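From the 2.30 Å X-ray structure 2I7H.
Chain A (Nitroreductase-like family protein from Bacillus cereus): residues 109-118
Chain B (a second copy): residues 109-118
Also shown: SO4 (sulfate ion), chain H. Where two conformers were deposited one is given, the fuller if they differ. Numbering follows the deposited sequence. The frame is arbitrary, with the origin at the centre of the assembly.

Chain A 109-118: RDEDYAATCA
Chain B, residues 109-118: RDEDYAATCA

Both stretches are wholly helical, each a segment of a longer helix with phi/psi near -62/-44 and regular backbone hydrogen bonds from N of residue i+4 to O of residue i. The two axes approach to 8.4 Å with their N-to-C directions 61° apart (signed crossing angle -61°), and alanine and cysteine face each other where the backbones come closest: the CA atoms of A:Ala114 and B:Cys117 lie 5.6 Å apart, and those of A:Cys117 and B:Ala114 5.7 Å. The contact buries 395 Å², both sides summed.

Along chain B, B:Arg109 (t, t, p) donates from NE to O3 of a sulfate ion at 2.8 Å and forms a salt bridge from NH2 to B:Asp110 OD1 at 3.6 Å. Its counterpart A:Arg109 (t, m, m) instead turns NE onto A:Asp110 OD1 at 2.7 Å. B:Asp110 (m) sets OD1 2.5 Å from sulfate O3, while its backbone O accepts a 2.9 Å hydrogen bond from A:Tyr113 OH. B:Glu111 (m, t) points away, and B:Asp112 (m) also faces away; the backbone O of B:Asp112 accepts a 2.9 Å bond from B:Thr116 OG1 (chi1 m).

B:Tyr113 (t, chi2 92°) points toward chain A and meets A:Tyr113 (t, chi2 78°) rim to rim, CD2 to CD2 at 3.3 Å, with centroids 5.6 Å apart and planes at 44°. Sulfate O2 lies over one face of the B:Tyr113 ring, whose OH reaches A:Asp110 CB at 3.5 Å.

The methyl of B:Ala114 packs its CB 3.5 Å from SG of A:Cys117 (m). B:Ala115 points away. B:Cys117 (m) returns to the interface, its SG 3.6 Å from A:Ala114 CA and its CB 3.7 Å from A:Cys117 CB, making an apolar contact rather than a disulfide.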

# COMPACT_ATOMS: atom_id res chain seq x y z
N ARG A 109 3.13 -5.32 13.53
CA ARG A 109 3.01 -3.88 13.26
C ARG A 109 3.31 -3.57 11.78
O ARG A 109 2.64 -2.75 11.17
CB ARG A 109 3.93 -3.08 14.20
CG ARG A 109 3.93 -1.60 14.03
CD ARG A 109 4.70 -1.08 12.77
NE ARG A 109 6.07 -1.61 12.70
CZ ARG A 109 7.00 -1.34 13.61
NH1 ARG A 109 6.66 -0.53 14.61
NH2 ARG A 109 8.22 -1.87 13.52
N ASP A 110 4.36 -4.19 11.25
CA ASP A 110 4.72 -4.02 9.85
C ASP A 110 3.61 -4.51 8.94
O ASP A 110 3.25 -3.83 7.99
CB ASP A 110 6.03 -4.77 9.53
CG ASP A 110 7.27 -4.07 10.09
OD1 ASP A 110 7.16 -2.94 10.65
OD2 ASP A 110 8.33 -4.68 10.02
N GLU A 111 3.09 -5.70 9.22
CA GLU A 111 1.90 -6.21 8.53
C GLU A 111 0.71 -5.25 8.59
O GLU A 111 0.07 -4.98 7.60
CB GLU A 111 1.48 -7.58 9.11
CG GLU A 111 2.27 -8.73 8.56
CD GLU A 111 2.13 -10.04 9.35
OE1 GLU A 111 1.47 -10.09 10.39
OE2 GLU A 111 2.75 -11.03 8.95
N ASP A 112 0.42 -4.73 9.76
CA ASP A 112 -0.71 -3.82 9.91
C ASP A 112 -0.51 -2.55 9.10
O ASP A 112 -1.44 -2.05 8.45
CB ASP A 112 -0.93 -3.54 11.40
CG ASP A 112 -1.52 -4.73 12.11
OD1 ASP A 112 -1.93 -5.70 11.43
OD2 ASP A 112 -1.61 -4.69 13.34
N TYR A 113 0.71 -2.03 9.17
CA TYR A 113 1.10 -0.85 8.43
C TYR A 113 1.01 -1.07 6.90
O TYR A 113 0.46 -0.24 6.17
CB TYR A 113 2.51 -0.45 8.88
CG TYR A 113 3.00 0.84 8.34
CD1 TYR A 113 2.58 2.05 8.86
CD2 TYR A 113 3.89 0.86 7.28
CE1 TYR A 113 3.04 3.26 8.34
CE2 TYR A 113 4.36 2.06 6.76
CZ TYR A 113 3.93 3.23 7.28
OH TYR A 113 4.45 4.38 6.76
N ALA A 114 1.53 -2.21 6.44
CA ALA A 114 1.37 -2.64 5.05
C ALA A 114 -0.10 -2.60 4.59
O ALA A 114 -0.44 -1.99 3.56
CB ALA A 114 1.97 -4.04 4.85
N ALA A 115 -0.96 -3.25 5.38
CA ALA A 115 -2.40 -3.29 5.13
C ALA A 115 -3.00 -1.90 5.14
O ALA A 115 -3.87 -1.58 4.32
CB ALA A 115 -3.10 -4.20 6.19
N THR A 116 -2.56 -1.06 6.08
CA THR A 116 -3.11 0.28 6.16
C THR A 116 -2.68 1.13 4.94
O THR A 116 -3.49 1.86 4.41
CB THR A 116 -2.79 0.93 7.49
OG1 THR A 116 -3.38 0.14 8.52
CG2 THR A 116 -3.36 2.30 7.53
N CYS A 117 -1.45 0.94 4.45
CA CYS A 117 -1.02 1.55 3.20
C CYS A 117 -1.74 1.05 1.95
O CYS A 117 -2.01 1.84 1.05
CB CYS A 117 0.48 1.41 3.03
SG CYS A 117 1.39 2.22 4.33
N ALA A 118 -2.06 -0.25 1.91
CA ALA A 118 -2.82 -0.86 0.83
C ALA A 118 -4.25 -0.27 0.77
O ALA A 118 -4.75 0.03 -0.30
CB ALA A 118 -2.84 -2.48 0.94
N ARG B 109 12.22 6.65 6.15
CA ARG B 109 12.02 5.19 6.16
C ARG B 109 10.55 4.76 6.06
O ARG B 109 10.22 3.97 5.20
CB ARG B 109 12.70 4.51 7.36
CG ARG B 109 12.58 3.02 7.37
CD ARG B 109 13.10 2.42 8.75
NE ARG B 109 12.14 2.71 9.83
CZ ARG B 109 12.38 3.36 10.96
NH1 ARG B 109 13.63 3.79 11.32
NH2 ARG B 109 11.32 3.57 11.76
N ASP B 110 9.68 5.27 6.94
CA ASP B 110 8.26 4.91 6.91
C ASP B 110 7.59 5.30 5.60
O ASP B 110 6.78 4.53 5.07
CB ASP B 110 7.52 5.65 8.04
CG ASP B 110 7.87 5.13 9.44
OD1 ASP B 110 8.59 4.13 9.54
OD2 ASP B 110 7.40 5.76 10.43
N GLU B 111 7.90 6.49 5.08
CA GLU B 111 7.41 6.92 3.78
C GLU B 111 7.82 5.96 2.68
O GLU B 111 7.03 5.60 1.82
CB GLU B 111 7.91 8.32 3.44
CG GLU B 111 7.30 9.37 4.24
CD GLU B 111 7.94 10.71 4.00
OE1 GLU B 111 9.14 10.80 3.64
OE2 GLU B 111 7.22 11.70 4.21
N ASP B 112 9.08 5.56 2.71
CA ASP B 112 9.59 4.60 1.73
C ASP B 112 8.90 3.24 1.85
O ASP B 112 8.60 2.59 0.84
CB ASP B 112 11.12 4.45 1.90
CG ASP B 112 11.90 5.64 1.33
OD1 ASP B 112 11.30 6.51 0.65
OD2 ASP B 112 13.11 5.73 1.57
N TYR B 113 8.62 2.82 3.08
CA TYR B 113 7.94 1.57 3.30
C TYR B 113 6.52 1.63 2.76
O TYR B 113 6.06 0.71 2.09
CB TYR B 113 7.94 1.22 4.78
CG TYR B 113 7.51 -0.21 5.12
CD1 TYR B 113 8.45 -1.24 5.22
CD2 TYR B 113 6.16 -0.52 5.38
CE1 TYR B 113 8.05 -2.59 5.57
CE2 TYR B 113 5.76 -1.88 5.70
CZ TYR B 113 6.72 -2.86 5.79
OH TYR B 113 6.38 -4.14 6.12
N ALA B 114 5.82 2.71 3.08
CA ALA B 114 4.46 2.95 2.61
C ALA B 114 4.41 3.01 1.06
O ALA B 114 3.53 2.39 0.47
CB ALA B 114 3.95 4.29 3.20
N ALA B 115 5.29 3.78 0.42
CA ALA B 115 5.41 3.72 -1.06
C ALA B 115 5.52 2.29 -1.57
O ALA B 115 4.85 1.91 -2.55
CB ALA B 115 6.61 4.53 -1.60
N THR B 116 6.38 1.50 -0.93
CA THR B 116 6.64 0.13 -1.36
C THR B 116 5.41 -0.74 -1.19
O THR B 116 5.13 -1.59 -2.00
CB THR B 116 7.86 -0.47 -0.65
OG1 THR B 116 9.01 0.33 -0.95
CG2 THR B 116 8.12 -1.88 -1.10
N CYS B 117 4.67 -0.53 -0.11
CA CYS B 117 3.42 -1.25 0.08
C CYS B 117 2.38 -0.86 -0.95
O CYS B 117 1.61 -1.73 -1.44
CB CYS B 117 2.90 -0.97 1.48
SG CYS B 117 3.95 -1.66 2.69
N ALA B 118 2.37 0.42 -1.31
CA ALA B 118 1.48 0.91 -2.35
C ALA B 118 1.82 0.32 -3.75
O ALA B 118 0.92 -0.07 -4.51
CB ALA B 118 1.43 2.46 -2.34
S SO4 H . 9.07 0.70 9.43
O1 SO4 H . 8.98 0.85 10.88
O2 SO4 H . 7.73 0.44 8.90
O3 SO4 H . 9.61 1.91 8.82
O4 SO4 H . 9.92 -0.45 9.13